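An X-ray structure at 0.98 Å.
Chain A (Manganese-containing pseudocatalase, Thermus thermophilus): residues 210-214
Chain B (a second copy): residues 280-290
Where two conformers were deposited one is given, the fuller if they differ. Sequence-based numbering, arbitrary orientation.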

ATOM      1  N   ILE A 210      -8.075  30.786   0.321  1.00  8.43           N
ATOM      2  CA  ILE A 210      -8.172  29.712  -0.657  1.00  8.03           C
ATOM      3  C   ILE A 210      -9.011  28.600  -0.016  1.00  8.01           C
ATOM      4  O   ILE A 210      -8.696  28.190   1.096  1.00  8.70           O
ATOM      5  CB  ILE A 210      -6.794  29.157  -1.031  1.00  8.30           C
ATOM      6  CG1 ILE A 210      -5.928  30.237  -1.669  1.00 10.21           C
ATOM      7  CG2 ILE A 210      -6.939  27.955  -1.951  1.00  9.86           C
ATOM      8  CD1 ILE A 210      -4.439  29.857  -1.738  1.00 11.76           C
ATOM      9  N   PRO A 211     -10.043  28.072  -0.709  1.00  7.95           N
ATOM     10  CA  PRO A 211     -10.705  28.678  -1.855  1.00  8.27           C
ATOM     11  C   PRO A 211     -11.206  30.082  -1.517  1.00  8.31           C
ATOM     12  O   PRO A 211     -11.146  30.513  -0.353  1.00  8.35           O
ATOM     13  CB  PRO A 211     -11.919  27.743  -2.092  1.00  8.93           C
ATOM     14  CG  PRO A 211     -11.527  26.454  -1.390  1.00  9.95           C
ATOM     15  CD  PRO A 211     -10.787  26.919  -0.184  1.00  8.77           C
ATOM     16  N   LYS A 212     -11.688  30.791  -2.543  1.00  8.80           N
ATOM     17  CA  LYS A 212     -12.085  32.191  -2.372  1.00  8.61           C
ATOM     18  C   LYS A 212     -13.480  32.276  -1.803  1.00  8.95           C
ATOM     19  O   LYS A 212     -14.486  32.635  -2.452  1.00  9.68           O
ATOM     20  CB  LYS A 212     -11.897  32.965  -3.663  1.00  9.54           C
ATOM     21  CG  LYS A 212     -12.000  34.459  -3.483  1.00 10.87           C
ATOM     22  CD  LYS A 212     -10.875  35.072  -2.622  1.00 13.57           C
ATOM     23  CE  LYS A 212      -9.498  35.061  -3.247  1.00 14.65           C
ATOM     24  NZ  LYS A 212      -9.498  35.603  -4.525  0.50 18.65           N
ATOM     25  N   ILE A 213     -13.571  31.903  -0.526  1.00  9.29           N
ATOM     26  CA  ILE A 213     -14.777  31.938   0.286  1.00  9.22           C
ATOM     27  C   ILE A 213     -14.286  32.304   1.674  1.00  9.15           C
ATOM     28  O   ILE A 213     -13.262  31.787   2.152  1.00  9.39           O
ATOM     29  CB  ILE A 213     -15.543  30.604   0.302  1.00 10.34           C
ATOM     30  CG1 ILE A 213     -16.827  30.751   1.109  1.00 12.14           C
ATOM     31  CG2 ILE A 213     -14.660  29.394   0.737  1.00 11.17           C
ATOM     32  CD1 ILE A 213     -17.745  29.521   1.075  1.00 14.17           C
ATOM     33  N   ASP A 214     -14.977  33.239   2.318  1.00  9.27           N
ATOM     34  CA  ASP A 214     -14.596  33.690   3.643  1.00  9.75           C
ATOM     35  C   ASP A 214     -15.148  32.727   4.725  1.00  9.42           C
ATOM     36  O   ASP A 214     -16.289  32.277   4.633  1.00 10.09           O
ATOM     37  CB  ASP A 214     -15.055  35.108   3.907  0.80 11.13           C
ATOM     38  CG  ASP A 214     -14.438  36.072   2.961  0.80 12.45           C
ATOM     39  OD1 ASP A 214     -13.276  35.933   2.555  0.80 13.82           O
ATOM     40  OD2 ASP A 214     -15.148  37.064   2.677  0.80 19.34           O
TER
ATOM     41  N   GLU B 280     -18.350  22.729  -4.563  1.00  7.59           N
ATOM     42  CA  GLU B 280     -17.031  22.152  -4.678  1.00  7.69           C
ATOM     43  C   GLU B 280     -15.937  23.214  -4.862  1.00  8.27           C
ATOM     44  O   GLU B 280     -14.753  22.895  -4.982  1.00  9.74           O
ATOM     45  CB  GLU B 280     -16.971  21.144  -5.805  0.50  7.78           C
ATOM     46  CG  GLU B 280     -17.632  19.859  -5.417  0.50  7.41           C
ATOM     47  CD  GLU B 280     -16.907  19.132  -4.269  0.50  7.98           C
ATOM     48  OE1 GLU B 280     -15.799  19.551  -3.892  0.50  8.94           O
ATOM     49  OE2 GLU B 280     -17.456  18.113  -3.756  0.50  8.09           O
ATOM     50  N   PHE B 281     -16.327  24.490  -4.928  1.00  7.76           N
ATOM     51  CA  PHE B 281     -15.371  25.567  -5.130  1.00  8.28           C
ATOM     52  C   PHE B 281     -14.598  25.386  -6.459  1.00  7.95           C
ATOM     53  O   PHE B 281     -13.424  25.701  -6.552  1.00  8.58           O
ATOM     54  CB  PHE B 281     -14.427  25.759  -3.946  1.00  8.99           C
ATOM     55  CG  PHE B 281     -15.112  25.581  -2.621  1.00  8.49           C
ATOM     56  CD1 PHE B 281     -16.102  26.458  -2.235  1.00  9.20           C
ATOM     57  CD2 PHE B 281     -14.860  24.486  -1.793  1.00 10.23           C
ATOM     58  CE1 PHE B 281     -16.824  26.274  -1.060  1.00  9.96           C
ATOM     59  CE2 PHE B 281     -15.587  24.299  -0.628  1.00 10.81           C
ATOM     60  CZ  PHE B 281     -16.566  25.203  -0.262  1.00 10.27           C
ATOM     61  N   ALA B 282     -15.335  24.899  -7.475  1.00  8.02           N
ATOM     62  CA  ALA B 282     -14.673  24.390  -8.695  1.00  7.73           C
ATOM     63  C   ALA B 282     -15.342  25.049  -9.905  1.00  7.51           C
ATOM     64  O   ALA B 282     -16.539  24.835 -10.120  1.00  8.49           O
ATOM     65  CB  ALA B 282     -14.786  22.872  -8.714  1.00  8.97           C
ATOM     66  N   PRO B 283     -14.638  25.865 -10.675  1.00  7.49           N
ATOM     67  CA  PRO B 283     -13.192  26.166 -10.575  1.00  7.61           C
ATOM     68  C   PRO B 283     -12.858  27.198  -9.499  1.00  7.40           C
ATOM     69  O   PRO B 283     -11.675  27.383  -9.179  1.00  7.70           O
ATOM     70  CB  PRO B 283     -12.882  26.723 -11.979  1.00  8.30           C
ATOM     71  CG  PRO B 283     -14.170  27.390 -12.411  1.00  8.65           C
ATOM     72  CD  PRO B 283     -15.255  26.529 -11.847  1.00  8.21           C
ATOM     73  N   GLU B 284     -13.888  27.849  -8.953  1.00  7.73           N
ATOM     74  CA  GLU B 284     -13.781  28.762  -7.823  1.00  7.85           C
ATOM     75  C   GLU B 284     -15.154  28.793  -7.187  1.00  8.19           C
ATOM     76  O   GLU B 284     -16.154  28.437  -7.835  1.00  9.14           O
ATOM     77  CB  GLU B 284     -13.304  30.149  -8.305  1.00  8.65           C
ATOM     78  CG  GLU B 284     -12.993  31.174  -7.187  1.00  9.06           C
ATOM     79  CD  GLU B 284     -12.020  30.616  -6.174  1.00  8.41           C
ATOM     80  OE1 GLU B 284     -10.778  30.857  -6.330  1.00  9.20           O
ATOM     81  OE2 GLU B 284     -12.497  29.902  -5.229  1.00  8.92           O
ATOM     82  N   PHE B 285     -15.241  29.281  -5.931  1.00  8.27           N
ATOM     83  CA  PHE B 285     -16.562  29.417  -5.310  1.00  8.29           C
ATOM     84  C   PHE B 285     -17.491  30.280  -6.161  1.00  8.37           C
ATOM     85  O   PHE B 285     -18.583  29.843  -6.527  1.00  9.07           O
ATOM     86  CB  PHE B 285     -16.412  29.965  -3.885  1.00  8.37           C
ATOM     87  CG  PHE B 285     -17.693  30.152  -3.156  1.00  8.85           C
ATOM     88  CD1 PHE B 285     -18.643  29.121  -3.046  1.00  9.72           C
ATOM     89  CD2 PHE B 285     -17.945  31.342  -2.516  1.00 10.84           C
ATOM     90  CE1 PHE B 285     -19.863  29.326  -2.366  1.00 11.24           C
ATOM     91  CE2 PHE B 285     -19.122  31.508  -1.789  1.00 13.74           C
ATOM     92  CZ  PHE B 285     -20.080  30.506  -1.732  1.00 12.97           C
ATOM     93  N   HIS B 286     -17.054  31.514  -6.430  0.80  8.73           N
ATOM     94  CA  HIS B 286     -17.763  32.502  -7.288  0.80 10.57           C
ATOM     95  C   HIS B 286     -16.730  32.866  -8.388  0.80 10.47           C
ATOM     96  O   HIS B 286     -15.878  33.710  -8.140  0.80 11.95           O
ATOM     97  CB  HIS B 286     -18.139  33.745  -6.466  0.80 11.33           C
ATOM     98  CG  HIS B 286     -19.231  33.468  -5.477  0.80 13.59           C
ATOM     99  ND1 HIS B 286     -19.503  34.302  -4.420  0.80 16.64           N
ATOM    100  CD2 HIS B 286     -20.084  32.413  -5.347  0.80 13.61           C
ATOM    101  CE1 HIS B 286     -20.522  33.820  -3.723  0.80 16.80           C
ATOM    102  NE2 HIS B 286     -20.919  32.679  -4.275  0.80 15.95           N
ATOM    103  N   PRO B 287     -16.816  32.232  -9.574  1.00 10.43           N
ATOM    104  CA  PRO B 287     -15.731  32.373 -10.545  1.00  9.96           C
ATOM    105  C   PRO B 287     -15.789  33.602 -11.438  1.00 10.39           C
ATOM    106  O   PRO B 287     -14.913  33.783 -12.276  1.00 10.79           O
ATOM    107  CB  PRO B 287     -15.874  31.103 -11.386  1.00 11.35           C
ATOM    108  CG  PRO B 287     -17.363  30.806 -11.342  1.00 11.94           C
ATOM    109  CD  PRO B 287     -17.725  31.136  -9.942  1.00 11.84           C
ATOM    110  N   GLY B 288     -16.796  34.476 -11.238  1.00 11.08           N
ATOM    111  CA  GLY B 288     -16.912  35.604 -12.155  1.00 11.86           C
ATOM    112  C   GLY B 288     -15.681  36.489 -12.211  1.00 11.71           C
ATOM    113  O   GLY B 288     -15.330  36.966 -13.298  1.00 12.38           O
ATOM    114  N   GLU B 289     -15.049  36.775 -11.074  1.00 11.40           N
ATOM    115  CA  GLU B 289     -13.843  37.599 -11.114  1.00 12.53           C
ATOM    116  C   GLU B 289     -12.733  36.947 -11.899  1.00 11.29           C
ATOM    117  O   GLU B 289     -12.016  37.625 -12.648  1.00 12.13           O
ATOM    118  CB  GLU B 289     -13.382  37.996  -9.695  1.00 13.78           C
ATOM    119  CG  GLU B 289     -11.990  38.525  -9.385  0.60 19.33           C
ATOM    120  CD  GLU B 289     -11.652  38.385  -7.872  0.60 21.23           C
ATOM    121  OE1 GLU B 289     -12.504  38.851  -7.095  0.60 30.71           O
ATOM    122  OE2 GLU B 289     -10.592  37.774  -7.529  0.60 22.41           O
ATOM    123  N   LEU B 290     -12.560  35.625 -11.754  1.00 10.64           N
ATOM    124  CA  LEU B 290     -11.496  34.951 -12.509  1.00  9.99           C
ATOM    125  C   LEU B 290     -11.825  34.950 -13.999  1.00  9.98           C
ATOM    126  O   LEU B 290     -10.921  35.117 -14.838  1.00 10.23           O
ATOM    127  CB  LEU B 290     -11.270  33.502 -12.037  1.00 10.36           C
ATOM    128  CG  LEU B 290     -10.846  33.371 -10.568  1.00 11.50           C
ATOM    129  CD1 LEU B 290     -10.359  31.928 -10.319  1.00 13.18           C
ATOM    130  CD2 LEU B 290      -9.793  34.404 -10.133  1.00 12.20           C
TER
HETATM  131  O   HOH W   1     -15.108  33.096  -5.101  1.00 11.17           O
HETATM  132  O   HOH W   2     -10.231  33.706  -6.524  1.00 11.67           O
HETATM  133  O   HOH W   3      -8.052  35.474  -6.918  1.00 20.02           O
HETATM  134  O   HOH W   4     -10.909  38.072  -4.823  1.00 31.21           O
HETATM  135  O   HOH W   5      -8.796  37.732  -5.895  1.00 38.02           O

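Two copies of the manganese-containing pseudocatalase meet here through one direct hydrogen bond, a patch of apolar side chains and a set of waters, with 348 Å² buried between the stretches. The direct bond runs from the backbone N of K212(A) to OE2 of E284(B), 2.9 Å long with an N-H...O angle of 160°. The same OE2 accepts from the backbone N of F285(B), also at 2.9 Å (155°), so one buried carboxylate oxygen satisfies an amide from each chain. The CA-to-CB bond of E284(B) points sideways, but a t, p side chain brings its end nearer to chain A, where CD packs 3.4 Å from CB of K212(A). The other oxygen, OE1, accepts from water 2 at 2.9 Å, and that water accepts from NZ of K212(A), also at 2.9 Å; backbone and side chain of the lysine thus reach the two oxygens of one carboxylate, the second through water.

The K212(A) carbonyl is satisfied by water. Its O accepts from water 1 at 2.8 Å, and water 1 in turn accepts from N of H286(B) at 2.8 Å, linking the two backbones. The same carbonyl O lies 3.6 Å from CB of F285(B), at the edge of that ring and near its plane. Within chain A, N of I213(A) makes a weak 2.8 Å hydrogen bond to O of P211(A).

Beyond the carboxylate of E284(B), the long, flexible lysine suits a partly exposed, hydrated place. The salt bridge from NZ of K212(A) to OE2 of E289(B) is long, at 3.9 Å, and water supplements it. Water 4 accepts from NZ of K212(A) at 2.9 Å and donates to OE2 of E289(B) at 2.7 Å. Water 5 lies 2.6 Å from NZ of K212(A) and 2.4 Å from OE2 of E289(B). K212(A) and E289(B) were each deposited in two conformers, so these positions describe the one given.

The remaining contacts are apolar and buried. P211(A), following a cis peptide bond, directs its CA-to-CB bond toward chain B and sets CB 3.7 Å from CB of F281(B). I213(A), extended with both chi angles t, carries CD1 to two aromatic rings: it lies 4.0 Å from CE1 of F281(B), and it sits over one face of F285(B), 3.8 Å from the ring centroid and 13° off the normal, a CH-pi contact. Proline, isoleucine and phenylalanine suit these sites because their side chains bury without leaving a polar group in need of a partner.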